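Local coordinates for hypothetical Thioesterase Protein SP_1851 (Streptococcus pneumoniae serotype 4, PDB 4XY5), which probably hydrolyses acyl thioesters, as a member of the PaaI-like thioesterases of the hotdog-fold superfamily, at residues M23-V28 with L60-L65; L50-A55 with V116-F121. The protein carries 1 engineered substitution. All coordinates share one frame; numbering follows the deposited sequence.

Contact 1. Residues M23-V28 with L60-L65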
loop_
_atom_site.group_PDB
_atom_site.type_symbol
_atom_site.label_atom_id
_atom_site.label_comp_id
_atom_site.label_asym_id
_atom_site.label_seq_id
_atom_site.Cartn_x
_atom_site.Cartn_y
_atom_site.Cartn_z
ATOM N N MET A 23 24.948 -1.207 9.865
ATOM C CA MET A 23 23.815 -1.722 10.629
ATOM C C MET A 23 23.905 -1.182 12.051
ATOM O O MET A 23 24.615 -1.735 12.889
ATOM C CB MET A 23 23.797 -3.258 10.602
ATOM C CG MET A 23 22.676 -3.926 11.377
ATOM S SD MET A 23 22.545 -5.698 11.027
ATOM C CE MET A 23 21.315 -6.183 12.242
ATOM N N ARG A 24 23.208 -0.077 12.310
ATOM C CA ARG A 24 23.250 0.565 13.622
ATOM C C ARG A 24 22.080 1.518 13.853
ATOM O O ARG A 24 21.748 2.326 12.987
ATOM C CB ARG A 24 24.569 1.330 13.800
ATOM C CG ARG A 24 24.824 2.408 12.750
ATOM C CD ARG A 24 26.102 3.208 13.055
ATOM N NE ARG A 24 27.308 2.490 12.658
ATOM C CZ ARG A 24 28.550 2.874 12.953
ATOM N NH1 ARG A 24 28.767 3.976 13.662
ATOM N NH2 ARG A 24 29.575 2.145 12.541
ATOM N N ASP A 25 21.465 1.401 15.027
ATOM C CA ASP A 25 20.519 2.392 15.526
ATOM C C ASP A 25 19.425 2.736 14.521
ATOM O O ASP A 25 19.126 3.906 14.292
ATOM C CB ASP A 25 21.277 3.660 15.938
ATOM C CG ASP A 25 22.366 3.379 16.953
ATOM O OD1 ASP A 25 22.071 2.684 17.952
ATOM O OD2 ASP A 25 23.519 3.830 16.740
ATOM N N GLY A 26 18.853 1.708 13.902
ATOM C CA GLY A 26 17.708 1.894 13.030
ATOM C C GLY A 26 18.060 2.290 11.611
ATOM O O GLY A 26 17.194 2.707 10.855
ATOM N N HIS A 27 19.326 2.144 11.245
ATOM C CA HIS A 27 19.785 2.513 9.913
ATOM C C HIS A 27 20.660 1.407 9.366
ATOM O O HIS A 27 21.619 0.997 10.010
ATOM C CB HIS A 27 20.562 3.827 9.947
ATOM C CG HIS A 27 19.730 4.996 10.363
ATOM N ND1 HIS A 27 19.354 5.209 11.673
ATOM C CD2 HIS A 27 19.174 5.997 9.643
ATOM C CE1 HIS A 27 18.615 6.301 11.744
ATOM N NE2 HIS A 27 18.489 6.798 10.527
ATOM N N VAL A 28 20.314 0.932 8.174
ATOM C CA VAL A 28 20.963 -0.220 7.579
ATOM C C VAL A 28 21.285 0.085 6.126
ATOM O O VAL A 28 20.480 0.689 5.430
ATOM C CB VAL A 28 20.056 -1.471 7.670
ATOM C CG1 VAL A 28 20.603 -2.605 6.804
ATOM C CG2 VAL A 28 19.895 -1.907 9.124
ATOM N N LEU A 60 16.440 -6.274 9.296
ATOM C CA LEU A 60 17.729 -5.876 9.867
ATOM C C LEU A 60 17.616 -4.541 10.604
ATOM O O LEU A 60 18.259 -4.338 11.635
ATOM C CB LEU A 60 18.806 -5.805 8.782
ATOM C CG LEU A 60 19.249 -7.149 8.167
ATOM C CD1 LEU A 60 20.139 -6.892 6.982
ATOM C CD2 LEU A 60 19.965 -8.027 9.184
ATOM N N VAL A 61 16.788 -3.625 10.103
ATOM C CA VAL A 61 16.585 -2.369 10.829
ATOM C C VAL A 61 15.986 -2.648 12.210
ATOM O O VAL A 61 16.450 -2.086 13.204
ATOM C CB VAL A 61 15.678 -1.388 10.063
ATOM C CG1 VAL A 61 15.329 -0.177 10.933
ATOM C CG2 VAL A 61 16.354 -0.912 8.799
ATOM N N VAL A 62 14.978 -3.521 12.265
ATOM C CA VAL A 62 14.367 -3.951 13.523
ATOM C C VAL A 62 15.409 -4.487 14.500
ATOM O O VAL A 62 15.447 -4.091 15.663
ATOM C CB VAL A 62 13.323 -5.075 13.325
ATOM C CG1 VAL A 62 12.837 -5.581 14.681
ATOM C CG2 VAL A 62 12.141 -4.611 12.487
ATOM N N ILE A 63 16.242 -5.409 14.021
ATOM C CA ILE A 63 17.240 -6.021 14.893
ATOM C C ILE A 63 18.196 -4.960 15.427
ATOM O O ILE A 63 18.566 -4.985 16.601
ATOM C CB ILE A 63 18.008 -7.124 14.161
ATOM C CG1 ILE A 63 17.056 -8.282 13.850
ATOM C CG2 ILE A 63 19.173 -7.638 15.008
ATOM C CD1 ILE A 63 17.675 -9.354 12.999
ATOM N N SER A 64 18.559 -4.009 14.572
ATOM C CA SER A 64 19.512 -2.965 14.935
ATOM C C SER A 64 18.983 -2.054 16.047
ATOM O O SER A 64 19.760 -1.341 16.686
ATOM C CB SER A 64 19.881 -2.119 13.711
ATOM O OG SER A 64 18.831 -1.223 13.381
ATOM N N LEU A 65 17.669 -2.068 16.262
ATOM C CA LEU A 65 17.056 -1.304 17.346
ATOM C C LEU A 65 16.901 -2.123 18.620
ATOM O O LEU A 65 16.287 -1.660 19.588
ATOM C CB LEU A 65 15.684 -0.773 16.924
ATOM C CG LEU A 65 15.683 0.276 15.813
ATOM C CD1 LEU A 65 14.268 0.458 15.333
ATOM C CD2 LEU A 65 16.257 1.588 16.308
#

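Contact 2. Residues L50-A55 with V116-F121. Engineered in segment 50-55: Ala55 (natural residue Asp).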
loop_
_atom_site.group_PDB
_atom_site.type_symbol
_atom_site.label_atom_id
_atom_site.label_comp_id
_atom_site.label_asym_id
_atom_site.label_seq_id
_atom_site.Cartn_x
_atom_site.Cartn_y
_atom_site.Cartn_z
ATOM N N LEU A 50 13.301 -7.795 -5.757
ATOM C CA LEU A 50 13.502 -6.446 -5.233
ATOM C C LEU A 50 12.778 -6.273 -3.900
ATOM O O LEU A 50 13.324 -5.705 -2.973
ATOM C CB LEU A 50 13.008 -5.387 -6.231
ATOM C CG LEU A 50 13.774 -5.320 -7.558
ATOM C CD1 LEU A 50 13.069 -4.335 -8.495
ATOM C CD2 LEU A 50 15.185 -4.880 -7.275
ATOM N N PHE A 51 11.550 -6.770 -3.810
ATOM C CA PHE A 51 10.819 -6.684 -2.544
ATOM C C PHE A 51 11.555 -7.430 -1.446
ATOM O O PHE A 51 11.646 -6.964 -0.302
ATOM C CB PHE A 51 9.408 -7.247 -2.687
ATOM C CG PHE A 51 8.600 -7.189 -1.413
ATOM C CD1 PHE A 51 7.762 -6.119 -1.156
ATOM C CD2 PHE A 51 8.682 -8.217 -0.474
ATOM C CE1 PHE A 51 7.008 -6.073 0.012
ATOM C CE2 PHE A 51 7.951 -8.183 0.686
ATOM C CZ PHE A 51 7.101 -7.102 0.940
ATOM N N THR A 52 12.065 -8.614 -1.772
ATOM C CA THR A 52 12.704 -9.412 -0.749
ATOM C C THR A 52 13.974 -8.716 -0.233
ATOM O O THR A 52 14.260 -8.754 0.963
ATOM C CB THR A 52 13.023 -10.838 -1.277
ATOM O OG1 THR A 52 11.783 -11.512 -1.574
ATOM C CG2 THR A 52 13.805 -11.658 -0.237
ATOM N N LEU A 53 14.719 -8.073 -1.125
ATOM C CA LEU A 53 15.852 -7.255 -0.680
ATOM C C LEU A 53 15.372 -6.236 0.359
ATOM O O LEU A 53 15.974 -6.098 1.424
ATOM C CB LEU A 53 16.518 -6.538 -1.856
ATOM C CG LEU A 53 17.149 -7.377 -2.971
ATOM C CD1 LEU A 53 17.799 -6.478 -4.014
ATOM C CD2 LEU A 53 18.191 -8.368 -2.421
ATOM N N CYS A 54 14.263 -5.558 0.070
ATOM C CA CYS A 54 13.756 -4.531 0.983
ATOM C C CYS A 54 13.277 -5.116 2.314
ATOM O O CYS A 54 13.524 -4.543 3.384
ATOM C CB CYS A 54 12.608 -3.746 0.341
ATOM S SG CYS A 54 13.121 -2.762 -1.056
ATOM N N ALA A 55 12.580 -6.249 2.250
ATOM C CA ALA A 55 12.021 -6.850 3.462
ATOM C C ALA A 55 13.103 -7.353 4.402
ATOM O O ALA A 55 12.992 -7.227 5.626
ATOM C CB ALA A 55 11.071 -7.987 3.110
ATOM N N VAL A 116 15.770 2.730 -7.999
ATOM C CA VAL A 116 15.162 1.517 -8.549
ATOM C C VAL A 116 13.766 1.230 -7.960
ATOM O O VAL A 116 12.797 1.003 -8.703
ATOM C CB VAL A 116 16.091 0.308 -8.323
ATOM C CG1 VAL A 116 15.452 -0.979 -8.833
ATOM C CG2 VAL A 116 17.409 0.548 -9.034
ATOM N N CYS A 117 13.651 1.239 -6.637
ATOM C CA CYS A 117 12.342 1.030 -6.011
ATOM C C CYS A 117 12.358 1.582 -4.585
ATOM O O CYS A 117 13.426 1.830 -4.035
ATOM C CB CYS A 117 11.957 -0.456 -6.026
ATOM S SG CYS A 117 13.033 -1.518 -5.022
ATOM N N LYS A 118 11.171 1.810 -4.020
ATOM C CA LYS A 118 11.017 2.372 -2.677
ATOM C C LYS A 118 9.907 1.604 -1.987
ATOM O O LYS A 118 8.882 1.329 -2.597
ATOM C CB LYS A 118 10.665 3.871 -2.722
ATOM C CG LYS A 118 11.470 4.696 -3.708
ATOM C CD LYS A 118 12.935 4.706 -3.346
ATOM C CE LYS A 118 13.782 5.138 -4.526
ATOM N NZ LYS A 118 15.196 4.755 -4.360
ATOM N N ALA A 119 10.092 1.241 -0.722
ATOM C CA ALA A 119 9.055 0.477 -0.040
ATOM C C ALA A 119 8.885 0.969 1.377
ATOM O O ALA A 119 9.796 1.556 1.937
ATOM C CB ALA A 119 9.391 -1.011 -0.046
ATOM N N THR A 120 7.707 0.740 1.949
ATOM C CA THR A 120 7.471 1.098 3.334
ATOM C C THR A 120 6.913 -0.120 4.029
ATOM O O THR A 120 5.977 -0.754 3.533
ATOM C CB THR A 120 6.504 2.295 3.452
ATOM O OG1 THR A 120 7.128 3.442 2.870
ATOM C CG2 THR A 120 6.172 2.590 4.902
ATOM N N PHE A 121 7.518 -0.465 5.161
ATOM C CA PHE A 121 7.134 -1.635 5.929
ATOM C C PHE A 121 6.531 -1.277 7.272
ATOM O O PHE A 121 7.097 -0.475 8.001
ATOM C CB PHE A 121 8.359 -2.516 6.156
ATOM C CG PHE A 121 8.826 -3.192 4.926
ATOM C CD1 PHE A 121 8.455 -4.500 4.664
ATOM C CD2 PHE A 121 9.626 -2.524 4.019
ATOM C CE1 PHE A 121 8.888 -5.135 3.512
ATOM C CE2 PHE A 121 10.054 -3.163 2.870
ATOM C CZ PHE A 121 9.674 -4.455 2.625
#

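Contact 1. Residues M23-V28 with L60-L65
Gly26 and Ser64 meet where a beta hairpin with a type I' turn leans on the last turn of the long helix of the hotdog fold. The turn runs from Arg24 to His27 and joins strands 19-24 and 27-33. The helix is 47-64, the one that the sheet wraps around. The tight part lies around Gly26. The backbone N of Gly26 donates a hydrogen bond to Ser64 OG, 3.0 Å long and bent to 139°. This bond ties the turn to the helix end. Ser64 OG sits between its own backbone N and carbonyl carbon (chi1 76°). From there it also lies very close to Val61 O, three residues back, in a bond whose short length makes its geometry doubtful. Leu65 brings CD2 to 3.5 Å from Gly26 N, and Val61 CG1 lies 3.4 Å from Gly26 O. These two branches pack directly on the glycine backbone. Beside this, the buried Val28 points at the helix. Val28 CG2 packs 3.7 Å from Val61 CG2, and the two side chains meet at a slant. Gly26 and Val28 are also bound through their backbones to strand 87-97, at Cys94 and Gly92.

The other side is looser. Met23 starts off to one side, but its fully extended chain (chi1 179°) carries the sulfur and methyl over the helix. Met23 CE then lies 3.8 Å from both Leu60 CD2 and Ile63 CG2. Leu60 and Ile63 also pack on Tyr41 of the second subunit. The side chains of Arg24, Asp25 and His27 start out away from the helix, and Arg24 and Asp25 are exposed. The His27 ring stays on the hairpin, where His27 ND1 donates to Asp25 O at 2.9 Å from above the carbonyl plane.

Contact 2. Residues L50-A55 with V116-F121
Phe121 of strand 115-127 packs against Phe51, Cys54 and Ala55 of helix 47-64, on the face of the hotdog sheet that carries the central helix. Phe121 CE2 lies 3.6 Å from Cys54 CB, which sits at the ring edge near its plane. Phe121 CE1 is 3.6 Å from Ala55 CB; Ala55 is an engineered residue, Asp in the natural protein. Phe121 CZ stands over one face of the Phe51 ring, offset toward its rim. The two ring planes are inclined at 48°, with centroids 5.4 Å apart. Phe51 reaches this place because its CG is anti to the backbone N (chi1 180°). Farther back along the strand, Cys54 packs on Ala119 and on Cys117, with Cys54 SG 4.2 Å from Cys117 SG. Toward the start of the helix, Leu50 and Val116 cross at about a right angle, CD1 of Leu50 touching CG1 of Val116.

In the next shell, Val116 and Cys117 form a classic beta bulge opposite Ile108, which also touches Cys54. Ser74 lies against both phenylalanines. On the subunit side, the Phe51 ring stacks on Phe51 of the second subunit, so this buried layer reaches that interface. At the bulge, Cys117 SG lies 4.1 Å from Leu50 CB.

How the contacts relate
Both contacts use helix 47-64 and the same antiparallel sheet. Contact 2 takes an early part of the helix, and its centre lies about 4 Å from the chain centre. Contact 1 takes the C-terminal end, and its centre lies about 13 Å out. Their centres are 16 Å apart, and their nearest atoms, about 5 Å apart, do not touch. Along the chain the segments alternate: 23-28, 50-55, 60-65, 116-121. The helix is thus held at its end by the hairpin of the first two strands of the sheet and nearer its start by strand 115-127. Both contacts also touch the second subunit, so the helix probably contributes to that interface along much of its length.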